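Local coordinates for protein SAM-dependent methyltransferase (Streptococcus pneumoniae, PDB 3KR9) that probably transfers a methyl group from S-adenosylmethionine to N1 of adenine 22 in tRNA, using a class I Rossmann-like methyltransferase fold, at residues Asn58-His62 with Gly63-Lys67; Asn74-Ala77 with Ala78-Glu81; Val180-Gln183 with Lys184-Glu188. All coordinates share one frame; numbering follows the deposited sequence.

Contact 1: residues Asn58-His62 with Gly63-Lys67; sequences NVEAH and GLKEK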
loop_
_atom_site.group_PDB
_atom_site.type_symbol
_atom_site.label_atom_id
_atom_site.label_comp_id
_atom_site.label_asym_id
_atom_site.label_seq_id
_atom_site.Cartn_x
_atom_site.Cartn_y
_atom_site.Cartn_z
ATOM N N ASN A 58 -2.741 -10.027 -21.628
ATOM C CA ASN A 58 -1.435 -10.365 -21.093
ATOM C C ASN A 58 -1.404 -11.747 -20.487
ATOM O O ASN A 58 -0.418 -12.471 -20.661
ATOM C CB ASN A 58 -0.882 -9.284 -20.137
ATOM C CG ASN A 58 -0.543 -7.987 -20.892
ATOM O OD1 ASN A 58 -1.264 -7.000 -20.805
ATOM N ND2 ASN A 58 0.538 -8.008 -21.666
ATOM N N VAL A 59 -2.466 -12.136 -19.798
ATOM C CA VAL A 59 -2.447 -13.460 -19.141
ATOM C C VAL A 59 -2.486 -14.523 -20.235
ATOM O O VAL A 59 -1.707 -15.470 -20.192
ATOM C CB VAL A 59 -3.565 -13.647 -18.087
ATOM C CG1 VAL A 59 -3.859 -15.132 -17.809
ATOM C CG2 VAL A 59 -3.167 -12.896 -16.792
ATOM N N GLU A 60 -3.387 -14.330 -21.205
ATOM C CA GLU A 60 -3.495 -15.222 -22.390
ATOM C C GLU A 60 -2.167 -15.307 -23.149
ATOM O O GLU A 60 -1.762 -16.421 -23.540
ATOM C CB GLU A 60 -4.623 -14.767 -23.355
ATOM C CG GLU A 60 -6.058 -14.780 -22.745
ATOM C CD GLU A 60 -7.198 -14.401 -23.764
ATOM O OE1 GLU A 60 -6.970 -13.618 -24.717
ATOM O OE2 GLU A 60 -8.342 -14.894 -23.592
ATOM N N ALA A 61 -1.514 -14.146 -23.381
ATOM C CA ALA A 61 -0.203 -14.091 -24.085
ATOM C C ALA A 61 0.854 -14.911 -23.395
ATOM O O ALA A 61 1.756 -15.474 -24.035
ATOM C CB ALA A 61 0.330 -12.647 -24.231
ATOM N N HIS A 62 0.793 -14.902 -22.072
ATOM C CA HIS A 62 1.714 -15.676 -21.303
ATOM C C HIS A 62 1.309 -17.129 -21.103
ATOM O O HIS A 62 2.047 -17.875 -20.506
ATOM C CB HIS A 62 2.009 -14.954 -19.995
ATOM C CG HIS A 62 2.984 -13.835 -20.162
ATOM N ND1 HIS A 62 2.628 -12.626 -20.720
ATOM C CD2 HIS A 62 4.310 -13.753 -19.894
ATOM C CE1 HIS A 62 3.681 -11.821 -20.735
ATOM N NE2 HIS A 62 4.722 -12.492 -20.267
ATOM N N GLY A 63 0.181 -17.542 -21.641
ATOM C CA GLY A 63 -0.275 -18.933 -21.511
ATOM C C GLY A 63 -0.665 -19.321 -20.077
ATOM O O GLY A 63 -0.489 -20.478 -19.667
ATOM N N LEU A 64 -1.212 -18.389 -19.308
ATOM C CA LEU A 64 -1.429 -18.648 -17.861
ATOM C C LEU A 64 -2.899 -18.583 -17.468
ATOM O O LEU A 64 -3.235 -18.363 -16.283
ATOM C CB LEU A 64 -0.621 -17.635 -17.021
ATOM C CG LEU A 64 0.887 -17.852 -17.145
ATOM C CD1 LEU A 64 1.705 -16.725 -16.452
ATOM C CD2 LEU A 64 1.269 -19.310 -16.654
ATOM N N LYS A 65 -3.783 -18.795 -18.437
ATOM C CA LYS A 65 -5.212 -18.792 -18.150
ATOM C C LYS A 65 -5.583 -19.834 -17.092
ATOM O O LYS A 65 -6.581 -19.672 -16.390
ATOM C CB LYS A 65 -6.050 -18.999 -19.424
ATOM C CG LYS A 65 -5.535 -18.125 -20.595
ATOM C CD LYS A 65 -6.232 -18.481 -21.929
ATOM C CE LYS A 65 -5.242 -18.484 -23.121
ATOM N NZ LYS A 65 -5.584 -19.620 -24.071
ATOM N N GLU A 66 -4.808 -20.899 -16.971
ATOM C CA GLU A 66 -5.129 -21.918 -15.941
ATOM C C GLU A 66 -4.678 -21.492 -14.536
ATOM O O GLU A 66 -5.044 -22.124 -13.559
ATOM C CB GLU A 66 -4.478 -23.275 -16.274
ATOM C CG GLU A 66 -5.016 -23.870 -17.572
ATOM C CD GLU A 66 -6.485 -24.129 -17.475
ATOM O OE1 GLU A 66 -6.974 -24.258 -16.333
ATOM O OE2 GLU A 66 -7.162 -24.209 -18.518
ATOM N N LYS A 67 -3.862 -20.438 -14.448
ATOM C CA LYS A 67 -3.273 -20.060 -13.160
ATOM C C LYS A 67 -3.623 -18.641 -12.722
ATOM O O LYS A 67 -3.472 -18.296 -11.549
ATOM C CB LYS A 67 -1.737 -20.195 -13.201
ATOM C CG LYS A 67 -1.230 -21.616 -13.539
ATOM C CD LYS A 67 0.196 -21.783 -13.031
ATOM C CE LYS A 67 0.637 -23.228 -13.034
ATOM N NZ LYS A 67 -0.567 -24.073 -12.934
#
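K65 folds back along E60, and its side chain can be followed carbon by carbon over the last turn of helix 49-61. CB makes no close contact with the helix; CG comes within 4.0 Å of both E60 CA and E60 CG. The next carbon, CD, lies against E60 CG, and CE ends over the root of the glutamate, 3.8 Å from E60 CB. Bends at its third and fourth torsions turn the end of the lysine back over E60. The amine does not close on the acid: K65 NZ stays 5.5 Å from E60 OE2, so any attraction between the charges is probably modest and it is the methylenes that touch. Long, flexible chains with charged ends suit such an exposed place.

Beneath this pair the backbone turns. The amide of L64 donates to V59 O at 3.1 Å in a nearly straight bond (166°), and G63 N reaches E60 O at 2.9 Å from above the carbonyl plane. G63 takes a positive phi of 68°, a conformation easiest for a residue without a CB. On the buried side, V59 CG1 meets the backbone carbonyl of L64, with L64 CB 4.2 Å away, and L64 CD1 rests near H62 CB. H62 turns its imidazole back onto the helix, where ND1 and its own backbone N grip N58 O from opposite faces of the carbonyl plane; the H62 side chain also touches I31 and E35 of helix 28-35. Together the glycine and its paired bonds form a Schellman motif, ending helix 49-61 and sending the chain toward strand 68-72, within a Rossmann-like helix-to-strand connection.

Contact 2: residues Asn74-Ala77 with Ala78-Glu81; sequences NGLA and AFEE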
loop_
_atom_site.group_PDB
_atom_site.type_symbol
_atom_site.label_atom_id
_atom_site.label_comp_id
_atom_site.label_asym_id
_atom_site.label_seq_id
_atom_site.Cartn_x
_atom_site.Cartn_y
_atom_site.Cartn_z
ATOM N N ASN A 74 -15.343 -4.391 -8.659
ATOM C CA ASN A 74 -14.710 -3.321 -7.901
ATOM C C ASN A 74 -14.109 -3.827 -6.588
ATOM O O ASN A 74 -14.815 -4.411 -5.748
ATOM C CB ASN A 74 -15.728 -2.274 -7.579
ATOM C CG ASN A 74 -15.116 -1.080 -6.900
ATOM O OD1 ASN A 74 -14.097 -0.502 -7.355
ATOM N ND2 ASN A 74 -15.736 -0.672 -5.825
ATOM N N GLY A 75 -12.824 -3.557 -6.416
ATOM C CA GLY A 75 -12.116 -3.858 -5.170
ATOM C C GLY A 75 -12.271 -5.294 -4.763
ATOM O O GLY A 75 -11.966 -6.189 -5.533
ATOM N N LEU A 76 -12.729 -5.524 -3.528
ATOM C CA LEU A 76 -12.804 -6.895 -2.992
ATOM C C LEU A 76 -13.962 -7.718 -3.548
ATOM O O LEU A 76 -14.060 -8.922 -3.299
ATOM C CB LEU A 76 -12.817 -6.876 -1.464
ATOM C CG LEU A 76 -11.567 -6.270 -0.807
ATOM C CD1 LEU A 76 -11.613 -6.495 0.758
ATOM C CD2 LEU A 76 -10.222 -6.807 -1.418
ATOM N N ALA A 77 -14.864 -7.087 -4.305
ATOM C CA ALA A 77 -15.842 -7.897 -5.093
ATOM C C ALA A 77 -15.180 -8.936 -6.041
ATOM O O ALA A 77 -15.834 -9.831 -6.533
ATOM C CB ALA A 77 -16.788 -6.982 -5.908
ATOM N N ALA A 78 -13.884 -8.786 -6.309
ATOM C CA ALA A 78 -13.121 -9.710 -7.164
ATOM C C ALA A 78 -12.864 -11.089 -6.587
ATOM O O ALA A 78 -12.343 -11.962 -7.286
ATOM C CB ALA A 78 -11.760 -9.057 -7.511
ATOM N N PHE A 79 -13.181 -11.296 -5.304
ATOM C CA PHE A 79 -13.014 -12.614 -4.754
ATOM C C PHE A 79 -14.067 -12.997 -3.734
ATOM O O PHE A 79 -14.906 -12.162 -3.327
ATOM C CB PHE A 79 -11.599 -12.805 -4.172
ATOM C CG PHE A 79 -11.444 -12.340 -2.717
ATOM C CD1 PHE A 79 -10.958 -13.228 -1.744
ATOM C CD2 PHE A 79 -11.760 -11.029 -2.333
ATOM C CE1 PHE A 79 -10.779 -12.831 -0.437
ATOM C CE2 PHE A 79 -11.559 -10.617 -0.991
ATOM C CZ PHE A 79 -11.064 -11.525 -0.047
ATOM N N GLU A 80 -14.036 -14.293 -3.400
ATOM C CA GLU A 80 -14.983 -14.956 -2.505
ATOM C C GLU A 80 -14.208 -15.977 -1.650
ATOM O O GLU A 80 -13.102 -16.368 -2.021
ATOM C CB GLU A 80 -16.038 -15.702 -3.333
ATOM C CG GLU A 80 -16.732 -14.843 -4.348
ATOM C CD GLU A 80 -17.717 -13.893 -3.725
ATOM O OE1 GLU A 80 -17.878 -13.921 -2.480
ATOM O OE2 GLU A 80 -18.334 -13.110 -4.492
ATOM N N GLU A 81 -14.800 -16.414 -0.523
ATOM C CA GLU A 81 -14.141 -17.329 0.414
ATOM C C GLU A 81 -13.660 -18.540 -0.315
ATOM O O GLU A 81 -12.601 -19.104 0.023
ATOM C CB GLU A 81 -15.087 -17.798 1.537
ATOM C CG GLU A 81 -15.536 -16.697 2.499
ATOM C CD GLU A 81 -14.359 -16.086 3.231
ATOM O OE1 GLU A 81 -13.389 -16.817 3.530
ATOM O OE2 GLU A 81 -14.376 -14.872 3.478
#
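L76 O is held by two donors: the backbone amide of F79, across the turn, and the NZ of K108 from a neighbouring loop. The amide bond measures 3.2 Å between F79 N and L76 O and is almost straight at hydrogen (172°), although the donor stands above the carbonyl plane and does not use a lone pair in it. The same K108 also bonds to F79 O. One lysine thus ties together two carbonyl oxygens, L76 O and F79 O, which lie only 3.3 Å apart and would otherwise repel each other; its positive charge probably eases that crowding.

The ring of F79 leaves the backbone with chi1 near 86°, placing CG between the backbone N and the carbonyl carbon, and this brings the ring back toward L76. Its edge, not its face, makes the contact: F79 CD2 lies 3.3 Å from L76 O, near the ring plane, and F79 CE2 is 4.0 Å from L76 CB. The two side chains run side by side in the same direction, into the apolar layer against L20 of strand 17-22, where L76 also meets V22. Bulky hydrocarbon suits both places. A78 reaches the same strand with a single methyl, its CB also lying 3.5 Å from G75 O, and the small residue fits this tight turn.

Upstream, the amide of A78 makes a weak 3.3 Å bond to G75 O. G75 has a positive phi (54°), readily reached without a side chain. A77 points its CB bond away from residues 78-81, and a small methyl suits this exposed place. Successive i-to-i+3 bonds, from A77 N to N74 O, A78 N to G75 O and F79 N to L76 O, make a short 3-10 turn in the connection between strands 68-72 and 87-93, packed against the Rossmann-like sheet.

Contact 3: residues Val180-Gln183 with Lys184-Glu188; sequences VFVQ and KWQKE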
loop_
_atom_site.group_PDB
_atom_site.type_symbol
_atom_site.label_atom_id
_atom_site.label_comp_id
_atom_site.label_asym_id
_atom_site.label_seq_id
_atom_site.Cartn_x
_atom_site.Cartn_y
_atom_site.Cartn_z
ATOM N N VAL A 180 16.187 6.669 2.461
ATOM C CA VAL A 180 15.038 7.120 1.665
ATOM C C VAL A 180 13.997 7.790 2.547
ATOM O O VAL A 180 13.418 8.812 2.169
ATOM C CB VAL A 180 14.364 5.966 0.853
ATOM C CG1 VAL A 180 12.969 6.410 0.336
ATOM C CG2 VAL A 180 15.264 5.488 -0.282
ATOM N N PHE A 181 13.764 7.215 3.727
ATOM C CA PHE A 181 12.914 7.844 4.724
ATOM C C PHE A 181 13.422 9.291 5.013
ATOM O O PHE A 181 12.628 10.242 5.087
ATOM C CB PHE A 181 12.927 6.974 5.993
ATOM C CG PHE A 181 12.106 7.510 7.139
ATOM C CD1 PHE A 181 10.807 7.067 7.334
ATOM C CD2 PHE A 181 12.644 8.419 8.044
ATOM C CE1 PHE A 181 10.018 7.532 8.412
ATOM C CE2 PHE A 181 11.877 8.904 9.138
ATOM C CZ PHE A 181 10.557 8.457 9.325
ATOM N N VAL A 182 14.734 9.470 5.172
ATOM C CA VAL A 182 15.243 10.832 5.459
ATOM C C VAL A 182 14.938 11.821 4.324
ATOM O O VAL A 182 14.458 12.931 4.569
ATOM C CB VAL A 182 16.767 10.846 5.751
ATOM C CG1 VAL A 182 17.250 12.278 6.077
ATOM C CG2 VAL A 182 17.127 9.838 6.901
ATOM N N GLN A 183 15.201 11.412 3.079
ATOM C CA GLN A 183 14.931 12.272 1.937
ATOM C C GLN A 183 13.464 12.634 1.874
ATOM O O GLN A 183 13.112 13.800 1.683
ATOM C CB GLN A 183 15.360 11.593 0.620
ATOM C CG GLN A 183 16.829 11.171 0.597
ATOM C CD GLN A 183 17.090 10.037 -0.396
ATOM O OE1 GLN A 183 16.473 9.994 -1.473
ATOM N NE2 GLN A 183 17.996 9.096 -0.035
ATOM N N LYS A 184 12.581 11.650 2.061
ATOM C CA LYS A 184 11.158 11.968 2.027
ATOM C C LYS A 184 10.792 13.022 3.042
ATOM O O LYS A 184 10.169 14.013 2.689
ATOM C CB LYS A 184 10.246 10.734 2.192
ATOM C CG LYS A 184 8.759 11.154 2.327
ATOM C CD LYS A 184 7.764 9.950 2.499
ATOM C CE LYS A 184 6.336 10.469 2.975
ATOM N NZ LYS A 184 5.353 9.313 2.962
ATOM N N TRP A 185 11.192 12.844 4.300
ATOM C CA TRP A 185 10.677 13.734 5.366
ATOM C C TRP A 185 11.383 15.110 5.446
ATOM O O TRP A 185 10.761 16.141 5.711
ATOM C CB TRP A 185 10.626 12.983 6.716
ATOM C CG TRP A 185 9.473 12.008 6.703
ATOM C CD1 TRP A 185 9.527 10.635 6.570
ATOM C CD2 TRP A 185 8.077 12.348 6.714
ATOM N NE1 TRP A 185 8.248 10.113 6.549
ATOM C CE2 TRP A 185 7.342 11.137 6.605
ATOM C CE3 TRP A 185 7.380 13.550 6.797
ATOM C CZ2 TRP A 185 5.965 11.110 6.608
ATOM C CZ3 TRP A 185 6.019 13.508 6.785
ATOM C CH2 TRP A 185 5.333 12.299 6.692
ATOM N N GLN A 186 12.674 15.098 5.142
ATOM C CA GLN A 186 13.453 16.310 4.961
ATOM C C GLN A 186 12.821 17.163 3.879
ATOM O O GLN A 186 12.685 18.367 4.030
ATOM C CB GLN A 186 14.877 15.924 4.545
ATOM C CG GLN A 186 15.990 16.720 5.199
ATOM C CD GLN A 186 16.559 16.020 6.431
ATOM O OE1 GLN A 186 17.774 15.736 6.524
ATOM N NE2 GLN A 186 15.679 15.718 7.383
ATOM N N LYS A 187 12.419 16.547 2.775
ATOM C CA LYS A 187 11.818 17.320 1.697
ATOM C C LYS A 187 10.458 17.844 2.175
ATOM O O LYS A 187 10.079 19.002 1.933
ATOM C CB LYS A 187 11.720 16.491 0.391
ATOM C CG LYS A 187 11.783 17.326 -0.903
ATOM C CD LYS A 187 11.390 16.507 -2.149
ATOM C CE LYS A 187 11.166 17.402 -3.398
ATOM N NZ LYS A 187 12.462 17.736 -4.112
ATOM N N GLU A 188 9.743 17.013 2.927
ATOM C CA GLU A 188 8.470 17.474 3.459
ATOM C C GLU A 188 8.649 18.595 4.493
ATOM O O GLU A 188 7.836 19.510 4.556
ATOM C CB GLU A 188 7.650 16.321 4.035
ATOM C CG GLU A 188 6.280 16.762 4.477
ATOM C CD GLU A 188 5.381 17.251 3.325
ATOM O OE1 GLU A 188 5.565 16.801 2.181
ATOM O OE2 GLU A 188 4.471 18.073 3.586
#
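Residues 180-188 form one continuous stretch of helix 179-198, in which four i-to-i+4 bonds cross from 180-183 to 184-188. The tightest joins Q186 N to V182 O at 2.9 Å; K184 N to V180 O is nearly straight, at 169°.

One turn apart, F181 and W185 meet edge-to-face. The indole edge addresses one face of the phenyl ring, with W185 CD1 3.5 Å above its centre; the planes are inclined by 51° and the F181 centroid lies 4.6 Å from that of the five-membered ring of W185. F181 CG is anti to its N (chi1 179°), which brings the ring back toward W185. Large aromatic rings suit this buried side, where F181 packs on V220 and L221, and W185 on I217, of helix 204-221.

K184 CE lies 3.6 Å above one face of the W185 ring system, toward its rim, and the extended chain carries NZ to salt bridges with E151 and E123. On the more open side, Q186 bends at chi2 to run beside V182, bringing its OE1 3.5 Å from V182 CG1. The result is an i-to-i+4 aromatic pair on the side of helix 179-198 that packs against helix 204-221, in a C-terminal helical hairpin.

The three contacts follow one another along the chain without touching. Contacts 1 and 2 flank strand 68-72, an outermost strand of the sheet: residues 58-67 lead into it and residues 74-81 follow it, with centres 20 Å apart and nearest atoms about 12 Å apart. Contact 3 belongs to the C-terminal helices and lies on the opposite side of the chain's centre, its centre 40 Å from that of contact 1 and 36 Å from that of contact 2. Contacts 1 and 2 lie in connections of the Rossmann-like part, which in this family binds S-adenosylmethionine, whereas contact 3 lies in the C-terminal helical hairpin, where it also touches strands 135-145 and 148-157.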